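Local structure of malate synthase (Haloferax volcanii, 3OYZ) at residues 228-242 against 253-267. The protein catalyses the magnesium-dependent Claisen condensation of acetyl-CoA with glyoxylate and the hydrolysis that follows, yielding malate for the glyoxylate cycle. Sequence-based numbering, arbitrary orientation.
Sequences VDGPYDDIRDVEGYR and MLGIWSLTPGQVVEA. With ACO (acetyl coenzyme *a), chain B; PYR (pyruvic acid), chain C.
With CG of Tyr241 swung anti to the backbone N (chi1 -166°) and the Gln263 chain running extended beyond CG (chi2 -173°), phenol ring and amide lie stacked, their planes 9° apart, and Gln263 CG sits over the ring face. Lying on the ring, offset toward its rim, the amide uses both ends: NE2 donates to Tyr232 O at 3.0 Å, in the carbonyl plane, while OE1 accepts from Leu259 N and a water that also links Tyr232 N to Trp257 O. The Tyr241 hydroxyl donates to Trp257 O at 2.9 Å and accepts from Ser258 OG at 2.8 Å; Ile256 CD1 packs against Tyr241 CE1, 3.6 Å away. A phenylalanine in place of Tyr241 would probably leave Trp257 O without this donor and Ser258 OG without its acceptor. Tyr241 thus packs helix 238-249 of the beta-alpha-beta unit 226-229, 238-249, 255-258 against its second strand and the next helix, 261-269; strands 226-229 and 255-258 are the last two of the TIM barrel and run parallel, with Asp229 N bonded to Gly255 O. At their C-terminal ends Pro231 CB lies over the Trp257 five-membered ring, 4.2 Å from its centroid, and pyruvate CB lies over the outer part of the same indole, 3.2 Å from Trp257 CH2. Leu259 O takes acetyl-CoA N8P and N6A, and Arg236 NH2 holds phosphate oxygen O5A at 2.9 Å. On the outer side, Arg242 grips Glu266 side-on, NE to OE1 at 2.8 Å and NH2 to OE2.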
ATOM      1  N   VAL A 228      16.541  -0.678   2.291  1.00 29.92           N
ATOM      2  CA  VAL A 228      17.021  -1.933   2.886  1.00 30.54           C
ATOM      3  C   VAL A 228      15.889  -2.444   3.768  1.00 28.64           C
ATOM      4  O   VAL A 228      15.305  -1.718   4.553  1.00 29.24           O
ATOM      5  CB  VAL A 228      18.288  -1.658   3.814  1.00 31.78           C
ATOM      6  CG1 VAL A 228      18.820  -2.909   4.542  1.00 33.00           C
ATOM      7  CG2 VAL A 228      19.408  -0.940   3.012  1.00 30.91           C
ATOM      8  N   ASP A 229      15.601  -3.737   3.730  1.00 27.69           N
ATOM      9  CA  ASP A 229      14.680  -4.392   4.639  1.00 27.99           C
ATOM     10  C   ASP A 229      15.257  -4.648   6.041  1.00 31.51           C
ATOM     11  O   ASP A 229      16.504  -4.675   6.240  1.00 33.95           O
ATOM     12  CB  ASP A 229      14.085  -5.655   4.002  1.00 29.90           C
ATOM     13  CG  ASP A 229      12.771  -6.079   4.682  1.00 31.99           C
ATOM     14  OD1 ASP A 229      12.086  -5.243   5.320  1.00 37.55           O
ATOM     15  OD2 ASP A 229      12.399  -7.262   4.595  1.00 39.81           O
ATOM     16  N   GLY A 230      14.336  -4.926   6.970  1.00 31.01           N
ATOM     17  CA  GLY A 230      14.639  -5.019   8.380  1.00 33.76           C
ATOM     18  C   GLY A 230      15.001  -6.464   8.684  1.00 36.61           C
ATOM     19  O   GLY A 230      15.132  -7.276   7.768  1.00 36.01           O
ATOM     20  N   PRO A 231      15.107  -6.779   9.981  1.00 38.20           N
ATOM     21  CA  PRO A 231      15.720  -8.064  10.344  1.00 40.94           C
ATOM     22  C   PRO A 231      14.793  -9.266  10.164  1.00 40.79           C
ATOM     23  O   PRO A 231      13.565  -9.195  10.310  1.00 41.03           O
ATOM     24  CB  PRO A 231      16.141  -7.854  11.787  1.00 41.31           C
ATOM     25  CG  PRO A 231      15.188  -6.807  12.270  1.00 44.22           C
ATOM     26  CD  PRO A 231      15.107  -5.844  11.116  1.00 36.17           C
ATOM     27  N   TYR A 232      15.390 -10.362   9.720  1.00 40.14           N
ATOM     28  CA  TYR A 232      14.634 -11.593   9.552  1.00 41.00           C
ATOM     29  C   TYR A 232      15.039 -12.453  10.760  1.00 41.30           C
ATOM     30  O   TYR A 232      16.146 -13.040  10.761  1.00 40.08           O
ATOM     31  CB  TYR A 232      15.035 -12.213   8.219  1.00 38.40           C
ATOM     32  CG  TYR A 232      14.189 -13.428   7.935  1.00 43.01           C
ATOM     33  CD1 TYR A 232      12.964 -13.292   7.283  1.00 40.97           C
ATOM     34  CD2 TYR A 232      14.619 -14.718   8.315  1.00 44.04           C
ATOM     35  CE1 TYR A 232      12.153 -14.379   7.070  1.00 43.17           C
ATOM     36  CE2 TYR A 232      13.834 -15.850   8.064  1.00 41.58           C
ATOM     37  CZ  TYR A 232      12.613 -15.653   7.419  1.00 44.41           C
ATOM     38  OH  TYR A 232      11.755 -16.686   7.184  1.00 46.50           O
ATOM     39  N   ASP A 233      14.241 -12.396  11.820  1.00 40.86           N
ATOM     40  CA  ASP A 233      14.765 -12.823  13.133  1.00 44.42           C
ATOM     41  C   ASP A 233      14.698 -14.342  13.351  1.00 44.19           C
ATOM     42  O   ASP A 233      15.256 -14.816  14.327  1.00 46.87           O
ATOM     43  CB  ASP A 233      14.137 -12.079  14.334  1.00 44.85           C
ATOM     44  CG  ASP A 233      12.588 -12.019  14.276  1.00 52.04           C
ATOM     45  OD1 ASP A 233      11.969 -12.725  13.450  1.00 56.31           O
ATOM     46  OD2 ASP A 233      11.956 -11.238  15.036  1.00 52.94           O
ATOM     47  N   ASP A 234      14.016 -15.111  12.503  1.00 45.13           N
ATOM     48  CA  ASP A 234      14.205 -16.582  12.489  1.00 46.98           C
ATOM     49  C   ASP A 234      15.544 -16.958  11.872  1.00 44.65           C
ATOM     50  O   ASP A 234      15.575 -17.403  10.716  1.00 42.79           O
ATOM     51  CB  ASP A 234      13.091 -17.236  11.668  1.00 46.90           C
ATOM     52  CG  ASP A 234      11.725 -17.065  12.324  1.00 54.87           C
ATOM     53  OD1 ASP A 234      11.683 -16.642  13.494  1.00 56.02           O
ATOM     54  OD2 ASP A 234      10.671 -17.315  11.697  1.00 59.55           O
ATOM     55  N   ILE A 235      16.634 -16.672  12.590  1.00 45.03           N
ATOM     56  CA  ILE A 235      17.985 -16.635  12.024  1.00 45.37           C
ATOM     57  C   ILE A 235      18.427 -17.971  11.425  1.00 47.25           C
ATOM     58  O   ILE A 235      19.308 -18.002  10.563  1.00 48.67           O
ATOM     59  CB  ILE A 235      19.019 -16.156  13.049  1.00 45.84           C
ATOM     60  CG1 ILE A 235      18.834 -16.935  14.360  1.00 47.46           C
ATOM     61  CG2 ILE A 235      18.779 -14.696  13.434  1.00 44.76           C
ATOM     62  CD1 ILE A 235      19.879 -16.570  15.441  1.00 50.06           C
ATOM     63  N   ARG A 236      17.826 -19.083  11.833  1.00 47.71           N
ATOM     64  CA  ARG A 236      18.268 -20.385  11.270  1.00 50.15           C
ATOM     65  C   ARG A 236      17.517 -20.791   9.999  1.00 51.97           C
ATOM     66  O   ARG A 236      17.943 -21.735   9.332  1.00 50.09           O
ATOM     67  CB  ARG A 236      18.134 -21.557  12.251  1.00 49.77           C
ATOM     68  CG  ARG A 236      18.482 -21.265  13.720  1.00 53.32           C
ATOM     69  CD  ARG A 236      19.904 -20.752  13.915  1.00 58.05           C
ATOM     70  NE  ARG A 236      20.100 -20.486  15.341  1.00 59.97           N
ATOM     71  CZ  ARG A 236      21.161 -19.899  15.886  1.00 59.26           C
ATOM     72  NH1 ARG A 236      22.140 -19.431  15.130  1.00 57.04           N
ATOM     73  NH2 ARG A 236      21.216 -19.724  17.200  1.00 60.61           N
ATOM     74  N   ASP A 237      16.405 -20.105   9.704  1.00 50.70           N
ATOM     75  CA  ASP A 237      15.533 -20.432   8.570  1.00 50.72           C
ATOM     76  C   ASP A 237      16.180 -19.891   7.296  1.00 50.57           C
ATOM     77  O   ASP A 237      15.894 -18.775   6.822  1.00 47.20           O
ATOM     78  CB  ASP A 237      14.125 -19.873   8.859  1.00 51.56           C
ATOM     79  CG  ASP A 237      13.100 -20.225   7.802  1.00 53.66           C
ATOM     80  OD1 ASP A 237      13.384 -20.981   6.850  1.00 52.90           O
ATOM     81  OD2 ASP A 237      11.961 -19.734   7.944  1.00 59.82           O
ATOM     82  N   VAL A 238      17.065 -20.699   6.715  1.00 48.12           N
ATOM     83  CA  VAL A 238      17.721 -20.302   5.476  1.00 48.63           C
ATOM     84  C   VAL A 238      16.735 -20.102   4.324  1.00 48.83           C
ATOM     85  O   VAL A 238      16.860 -19.167   3.518  1.00 48.15           O
ATOM     86  CB  VAL A 238      18.826 -21.336   5.063  1.00 51.40           C
ATOM     87  CG1 VAL A 238      19.341 -21.080   3.624  1.00 48.73           C
ATOM     88  CG2 VAL A 238      19.949 -21.304   6.087  1.00 48.62           C
ATOM     89  N   GLU A 239      15.769 -21.004   4.212  1.00 47.21           N
ATOM     90  CA  GLU A 239      14.871 -20.955   3.075  1.00 49.31           C
ATOM     91  C   GLU A 239      13.916 -19.735   3.165  1.00 46.56           C
ATOM     92  O   GLU A 239      13.689 -19.077   2.154  1.00 46.20           O
ATOM     93  CB  GLU A 239      14.085 -22.271   2.961  1.00 51.30           C
ATOM     94  CG  GLU A 239      13.283 -22.340   1.683  1.00 59.52           C
ATOM     95  CD  GLU A 239      14.152 -22.164   0.417  1.00 71.70           C
ATOM     96  OE1 GLU A 239      15.325 -22.633   0.403  1.00 71.38           O
ATOM     97  OE2 GLU A 239      13.650 -21.542  -0.559  1.00 70.93           O
ATOM     98  N   GLY A 240      13.377 -19.467   4.353  1.00 43.22           N
ATOM     99  CA  GLY A 240      12.562 -18.272   4.650  1.00 42.93           C
ATOM    100  C   GLY A 240      13.284 -16.973   4.316  1.00 41.35           C
ATOM    101  O   GLY A 240      12.713 -16.110   3.695  1.00 41.59           O
ATOM    102  N   TYR A 241      14.551 -16.836   4.694  1.00 40.70           N
ATOM    103  CA  TYR A 241      15.340 -15.647   4.422  1.00 41.02           C
ATOM    104  C   TYR A 241      15.451 -15.498   2.918  1.00 42.11           C
ATOM    105  O   TYR A 241      15.235 -14.386   2.399  1.00 40.40           O
ATOM    106  CB  TYR A 241      16.699 -15.743   5.087  1.00 40.04           C
ATOM    107  CG  TYR A 241      17.569 -14.497   5.218  1.00 41.60           C
ATOM    108  CD1 TYR A 241      17.068 -13.291   5.734  1.00 40.52           C
ATOM    109  CD2 TYR A 241      18.927 -14.572   4.887  1.00 37.06           C
ATOM    110  CE1 TYR A 241      17.931 -12.175   5.913  1.00 36.81           C
ATOM    111  CE2 TYR A 241      19.788 -13.503   5.048  1.00 38.46           C
ATOM    112  CZ  TYR A 241      19.284 -12.315   5.575  1.00 40.12           C
ATOM    113  OH  TYR A 241      20.202 -11.313   5.731  1.00 36.92           O
ATOM    114  N   ARG A 242      15.670 -16.603   2.202  1.00 39.06           N
ATOM    115  CA  ARG A 242      15.765 -16.480   0.752  1.00 39.75           C
ATOM    116  C   ARG A 242      14.470 -16.030   0.102  1.00 38.58           C
ATOM    117  O   ARG A 242      14.508 -15.201  -0.804  1.00 37.16           O
ATOM    118  CB  ARG A 242      16.162 -17.790   0.030  1.00 41.33           C
ATOM    119  CG  ARG A 242      17.601 -18.200   0.218  1.00 43.49           C
ATOM    120  CD  ARG A 242      17.763 -19.652  -0.248  1.00 48.82           C
ATOM    121  NE  ARG A 242      19.156 -19.984  -0.010  1.00 51.88           N
ATOM    122  CZ  ARG A 242      19.671 -21.200  -0.110  1.00 59.21           C
ATOM    123  NH1 ARG A 242      18.886 -22.206  -0.474  1.00 55.72           N
ATOM    124  NH2 ARG A 242      20.967 -21.386   0.133  1.00 58.92           N
ATOM    125  N   MET A 253      13.455  -3.382  -3.246  1.00 32.02           N
ATOM    126  CA  MET A 253      14.230  -3.273  -2.010  1.00 32.99           C
ATOM    127  C   MET A 253      15.336  -4.341  -2.044  1.00 32.06           C
ATOM    128  O   MET A 253      15.100  -5.516  -1.792  1.00 34.49           O
ATOM    129  CB  MET A 253      13.303  -3.473  -0.812  1.00 31.83           C
ATOM    130  CG  MET A 253      13.948  -3.418   0.566  1.00 34.52           C
ATOM    131  SD  MET A 253      12.598  -3.494   1.835  1.00 38.18           S
ATOM    132  CE  MET A 253      12.475  -1.704   1.907  1.00 32.82           C
ATOM    133  N   LEU A 254      16.531  -3.952  -2.458  1.00 33.82           N
ATOM    134  CA  LEU A 254      17.511  -4.977  -2.888  1.00 34.81           C
ATOM    135  C   LEU A 254      18.468  -5.297  -1.763  1.00 36.27           C
ATOM    136  O   LEU A 254      19.335  -6.160  -1.927  1.00 41.21           O
ATOM    137  CB  LEU A 254      18.281  -4.485  -4.119  1.00 34.42           C
ATOM    138  CG  LEU A 254      17.459  -4.078  -5.345  1.00 37.26           C
ATOM    139  CD1 LEU A 254      18.300  -3.622  -6.561  1.00 41.11           C
ATOM    140  CD2 LEU A 254      16.399  -5.115  -5.802  1.00 32.31           C
ATOM    141  N   GLY A 255      18.404  -4.579  -0.646  1.00 36.00           N
ATOM    142  CA  GLY A 255      19.255  -4.865   0.501  1.00 36.25           C
ATOM    143  C   GLY A 255      18.473  -5.415   1.666  1.00 35.43           C
ATOM    144  O   GLY A 255      17.255  -5.181   1.754  1.00 35.29           O
ATOM    145  N   ILE A 256      19.132  -6.106   2.591  1.00 33.35           N
ATOM    146  CA  ILE A 256      18.397  -6.664   3.716  1.00 32.00           C
ATOM    147  C   ILE A 256      19.274  -6.626   4.938  1.00 32.11           C
ATOM    148  O   ILE A 256      20.477  -6.656   4.798  1.00 34.09           O
ATOM    149  CB  ILE A 256      17.774  -8.088   3.471  1.00 31.84           C
ATOM    150  CG1 ILE A 256      16.843  -8.511   4.623  1.00 28.70           C
ATOM    151  CG2 ILE A 256      18.951  -9.129   3.207  1.00 32.17           C
ATOM    152  CD1 ILE A 256      15.887  -9.681   4.295  1.00 30.92           C
ATOM    153  N   TRP A 257      18.684  -6.540   6.125  1.00 33.01           N
ATOM    154  CA  TRP A 257      19.458  -6.567   7.363  1.00 34.62           C
ATOM    155  C   TRP A 257      19.970  -8.032   7.534  1.00 36.09           C
ATOM    156  O   TRP A 257      19.277  -8.969   7.147  1.00 36.10           O
ATOM    157  CB  TRP A 257      18.505  -6.287   8.503  1.00 33.37           C
ATOM    158  CG  TRP A 257      19.042  -5.773   9.795  1.00 35.92           C
ATOM    159  CD1 TRP A 257      19.898  -6.429  10.689  1.00 37.11           C
ATOM    160  CD2 TRP A 257      18.668  -4.536  10.416  1.00 33.05           C
ATOM    161  NE1 TRP A 257      20.133  -5.598  11.767  1.00 39.78           N
ATOM    162  CE2 TRP A 257      19.379  -4.450  11.635  1.00 34.74           C
ATOM    163  CE3 TRP A 257      17.840  -3.452  10.023  1.00 33.98           C
ATOM    164  CZ2 TRP A 257      19.263  -3.341  12.479  1.00 32.58           C
ATOM    165  CZ3 TRP A 257      17.750  -2.347  10.830  1.00 33.47           C
ATOM    166  CH2 TRP A 257      18.441  -2.293  12.075  1.00 37.84           C
ATOM    167  N   SER A 258      21.177  -8.187   8.072  1.00 36.95           N
ATOM    168  CA  SER A 258      21.754  -9.506   8.398  1.00 37.93           C
ATOM    169  C   SER A 258      22.045  -9.579   9.871  1.00 36.95           C
ATOM    170  O   SER A 258      22.530  -8.598  10.416  1.00 36.22           O
ATOM    171  CB  SER A 258      23.044  -9.684   7.606  1.00 38.80           C
ATOM    172  OG  SER A 258      22.597 -10.039   6.336  1.00 37.15           O
ATOM    173  N   LEU A 259      21.671 -10.660  10.558  1.00 37.92           N
ATOM    174  CA  LEU A 259      21.841 -10.680  12.019  1.00 37.94           C
ATOM    175  C   LEU A 259      23.061 -11.566  12.368  1.00 39.38           C
ATOM    176  O   LEU A 259      23.562 -11.561  13.498  1.00 40.20           O
ATOM    177  CB  LEU A 259      20.584 -11.206  12.735  1.00 37.40           C
ATOM    178  CG  LEU A 259      19.382 -10.262  12.528  1.00 36.23           C
ATOM    179  CD1 LEU A 259      18.161 -10.881  13.110  1.00 36.04           C
ATOM    180  CD2 LEU A 259      19.782  -8.972  13.258  1.00 38.05           C
ATOM    181  N   THR A 260      23.459 -12.405  11.417  1.00 41.56           N
ATOM    182  CA  THR A 260      24.524 -13.386  11.699  1.00 40.65           C
ATOM    183  C   THR A 260      25.504 -13.468  10.544  1.00 40.59           C
ATOM    184  O   THR A 260      25.173 -13.139   9.396  1.00 40.64           O
ATOM    185  CB  THR A 260      23.948 -14.818  11.929  1.00 38.13           C
ATOM    186  OG1 THR A 260      23.409 -15.335  10.705  1.00 40.44           O
ATOM    187  CG2 THR A 260      22.871 -14.875  13.000  1.00 40.59           C
ATOM    188  N   PRO A 261      26.699 -14.075  10.790  1.00 42.19           N
ATOM    189  CA  PRO A 261      27.592 -14.132   9.624  1.00 42.24           C
ATOM    190  C   PRO A 261      27.009 -15.007   8.519  1.00 41.36           C
ATOM    191  O   PRO A 261      27.244 -14.775   7.333  1.00 42.17           O
ATOM    192  CB  PRO A 261      28.908 -14.704  10.216  1.00 44.31           C
ATOM    193  CG  PRO A 261      28.886 -14.126  11.636  1.00 43.88           C
ATOM    194  CD  PRO A 261      27.414 -14.294  12.073  1.00 39.27           C
ATOM    195  N   GLY A 262      26.214 -16.000   8.894  1.00 41.58           N
ATOM    196  CA  GLY A 262      25.560 -16.858   7.880  1.00 41.63           C
ATOM    197  C   GLY A 262      24.520 -16.095   7.038  1.00 39.89           C
ATOM    198  O   GLY A 262      24.477 -16.231   5.788  1.00 41.20           O
ATOM    199  N   GLN A 263      23.762 -15.206   7.691  1.00 39.23           N
ATOM    200  CA  GLN A 263      22.862 -14.323   6.903  1.00 39.26           C
ATOM    201  C   GLN A 263      23.623 -13.403   5.950  1.00 38.77           C
ATOM    202  O   GLN A 263      23.239 -13.242   4.780  1.00 40.51           O
ATOM    203  CB  GLN A 263      21.848 -13.596   7.787  1.00 38.15           C
ATOM    204  CG  GLN A 263      20.750 -14.506   8.318  1.00 38.96           C
ATOM    205  CD  GLN A 263      19.664 -13.705   9.061  1.00 39.45           C
ATOM    206  OE1 GLN A 263      19.958 -12.618   9.515  1.00 39.02           O
ATOM    207  NE2 GLN A 263      18.489 -14.260   9.284  1.00 37.43           N
ATOM    208  N   VAL A 264      24.777 -12.906   6.378  1.00 37.50           N
ATOM    209  CA  VAL A 264      25.586 -12.096   5.484  1.00 39.65           C
ATOM    210  C   VAL A 264      25.878 -12.803   4.149  1.00 40.65           C
ATOM    211  O   VAL A 264      25.703 -12.281   3.021  1.00 40.36           O
ATOM    212  CB  VAL A 264      26.884 -11.625   6.173  1.00 38.20           C
ATOM    213  CG1 VAL A 264      27.705 -10.869   5.159  1.00 38.71           C
ATOM    214  CG2 VAL A 264      26.553 -10.641   7.259  1.00 40.30           C
ATOM    215  N   VAL A 265      26.323 -14.058   4.273  1.00 42.66           N
ATOM    216  CA  VAL A 265      26.708 -14.787   3.062  1.00 41.32           C
ATOM    217  C   VAL A 265      25.469 -14.970   2.213  1.00 39.46           C
ATOM    218  O   VAL A 265      25.511 -14.740   1.022  1.00 41.85           O
ATOM    219  CB  VAL A 265      27.318 -16.203   3.351  1.00 43.91           C
ATOM    220  CG1 VAL A 265      27.541 -16.953   1.999  1.00 44.49           C
ATOM    221  CG2 VAL A 265      28.639 -16.067   4.135  1.00 40.99           C
ATOM    222  N   GLU A 266      24.378 -15.480   2.772  1.00 40.42           N
ATOM    223  CA  GLU A 266      23.156 -15.675   1.959  1.00 40.99           C
ATOM    224  C   GLU A 266      22.670 -14.384   1.266  1.00 39.83           C
ATOM    225  O   GLU A 266      22.398 -14.324   0.062  1.00 39.03           O
ATOM    226  CB  GLU A 266      22.035 -16.192   2.863  1.00 42.12           C
ATOM    227  CG  GLU A 266      22.230 -17.654   3.250  1.00 50.76           C
ATOM    228  CD  GLU A 266      21.895 -18.634   2.108  1.00 60.50           C
ATOM    229  OE1 GLU A 266      21.044 -18.328   1.244  1.00 62.47           O
ATOM    230  OE2 GLU A 266      22.498 -19.721   2.035  1.00 59.95           O
ATOM    231  N   ALA A 267      22.665 -13.296   2.029  1.00 37.94           N
ATOM    232  CA  ALA A 267      22.108 -12.056   1.502  1.00 38.72           C
ATOM    233  C   ALA A 267      23.080 -11.445   0.506  1.00 37.50           C
ATOM    234  O   ALA A 267      22.661 -10.724  -0.386  1.00 40.16           O
ATOM    235  CB  ALA A 267      21.802 -11.066   2.673  1.00 36.90           C
TER
HETATM  236  N1A ACO B 434      28.327  -9.875  14.930  1.00 53.78           N
HETATM  237  C2A ACO B 434      29.541 -10.426  15.121  1.00 55.80           C
HETATM  238  N3A ACO B 434      29.675 -11.747  15.334  1.00 55.93           N
HETATM  239  C4A ACO B 434      28.618 -12.598  15.393  1.00 51.48           C
HETATM  240  C5A ACO B 434      27.273 -12.020  15.183  1.00 52.58           C
HETATM  241  C6A ACO B 434      27.164 -10.563  14.979  1.00 49.84           C
HETATM  242  N6A ACO B 434      25.906 -10.068  14.839  1.00 41.53           N
HETATM  243  N7A ACO B 434      26.384 -13.017  15.281  1.00 51.44           N
HETATM  244  C8A ACO B 434      27.087 -14.142  15.554  1.00 52.36           C
HETATM  245  N9A ACO B 434      28.406 -13.907  15.569  1.00 54.36           N
HETATM  246  C1B ACO B 434      29.436 -14.966  15.815  1.00 55.72           C
HETATM  247  C2B ACO B 434      28.889 -15.909  16.878  1.00 56.80           C
HETATM  248  O2B ACO B 434      29.194 -15.377  18.166  1.00 53.85           O
HETATM  249  C3B ACO B 434      29.582 -17.219  16.563  1.00 57.48           C
HETATM  250  O3B ACO B 434      30.893 -17.015  17.100  1.00 66.57           O
HETATM  251  P3B ACO B 434      31.947 -18.193  17.565  1.00 68.62           P
HETATM  252  O7A ACO B 434      32.881 -18.154  16.366  1.00 59.08           O
HETATM  253  O8A ACO B 434      31.013 -19.376  17.712  1.00 62.26           O
HETATM  254  O9A ACO B 434      32.540 -17.757  18.887  1.00 63.28           O
HETATM  255  C4B ACO B 434      29.635 -17.193  15.044  1.00 60.24           C
HETATM  256  O4B ACO B 434      29.674 -15.808  14.671  1.00 61.14           O
HETATM  257  C5B ACO B 434      28.384 -17.804  14.424  1.00 59.85           C
HETATM  258  O5B ACO B 434      27.281 -17.408  15.241  1.00 57.79           O
HETATM  259  P1A ACO B 434      25.828 -18.076  15.103  1.00 61.45           P
HETATM  260  O1A ACO B 434      25.751 -19.507  15.530  1.00 64.37           O
HETATM  261  O2A ACO B 434      25.458 -17.846  13.666  1.00 62.49           O
HETATM  262  O3A ACO B 434      24.772 -17.286  16.011  1.00 61.06           O
HETATM  263  P2A ACO B 434      24.732 -17.436  17.606  1.00 60.67           P
HETATM  264  O4A ACO B 434      26.198 -17.363  17.884  1.00 59.23           O
HETATM  265  O5A ACO B 434      23.682 -18.478  17.932  1.00 59.56           O
HETATM  266  O6A ACO B 434      24.038 -16.082  18.182  1.00 60.87           O
HETATM  267  CBP ACO B 434      22.646 -14.055  18.119  1.00 52.29           C
HETATM  268  CCP ACO B 434      22.791 -15.531  17.730  1.00 52.71           C
HETATM  269  CDP ACO B 434      22.713 -13.882  19.635  1.00 50.23           C
HETATM  270  CEP ACO B 434      21.257 -13.617  17.670  1.00 53.70           C
HETATM  271  CAP ACO B 434      23.750 -13.174  17.522  1.00 47.03           C
HETATM  272  OAP ACO B 434      23.814 -13.561  16.156  1.00 44.25           O
HETATM  273  C9P ACO B 434      23.465 -11.687  17.582  1.00 51.07           C
HETATM  274  O9P ACO B 434      23.516 -11.093  18.664  1.00 51.97           O
HETATM  275  N8P ACO B 434      23.132 -11.095  16.422  1.00 50.03           N
HETATM  276  C7P ACO B 434      22.860  -9.664  16.405  1.00 48.96           C
HETATM  277  C6P ACO B 434      21.510  -9.288  17.035  1.00 49.60           C
HETATM  278  C5P ACO B 434      21.296  -7.829  16.674  1.00 46.12           C
HETATM  279  O5P ACO B 434      22.134  -7.239  15.994  1.00 45.07           O
HETATM  280  N4P ACO B 434      20.148  -7.296  17.089  1.00 46.02           N
HETATM  281  C3P ACO B 434      19.725  -5.934  16.815  1.00 43.71           C
HETATM  282  C2P ACO B 434      19.403  -5.724  15.334  1.00 44.36           C
HETATM  283  S1P ACO B 434      17.690  -6.161  15.322  1.00 49.96           S
HETATM  284  C   ACO B 434      16.771  -4.872  15.896  1.00 49.65           C
HETATM  285  O   ACO B 434      17.239  -3.940  16.522  1.00 49.96           O
HETATM  286  CH3 ACO B 434      15.295  -4.940  15.649  1.00 48.62           C
HETATM  287  C   PYR C 435      13.704  -3.077  14.537  1.00 38.18           C
HETATM  288  O   PYR C 435      13.092  -2.362  15.402  1.00 39.37           O
HETATM  289  OXT PYR C 435      13.100  -3.886  13.743  1.00 34.51           O
HETATM  290  CA  PYR C 435      15.070  -2.839  14.384  1.00 48.55           C
HETATM  291  O3  PYR C 435      15.659  -1.922  15.100  1.00 46.92           O
HETATM  292  CB  PYR C 435      15.841  -3.568  13.348  1.00 49.87           C
HETATM  293  O   HOH W   1      18.266 -10.492   9.231  1.00 36.75           O
HETATM  294  O   HOH W   2      22.091 -17.693  10.353  1.00 45.14           O
HETATM  295  O   HOH W   3      18.021 -17.062   7.999  1.00 45.59           O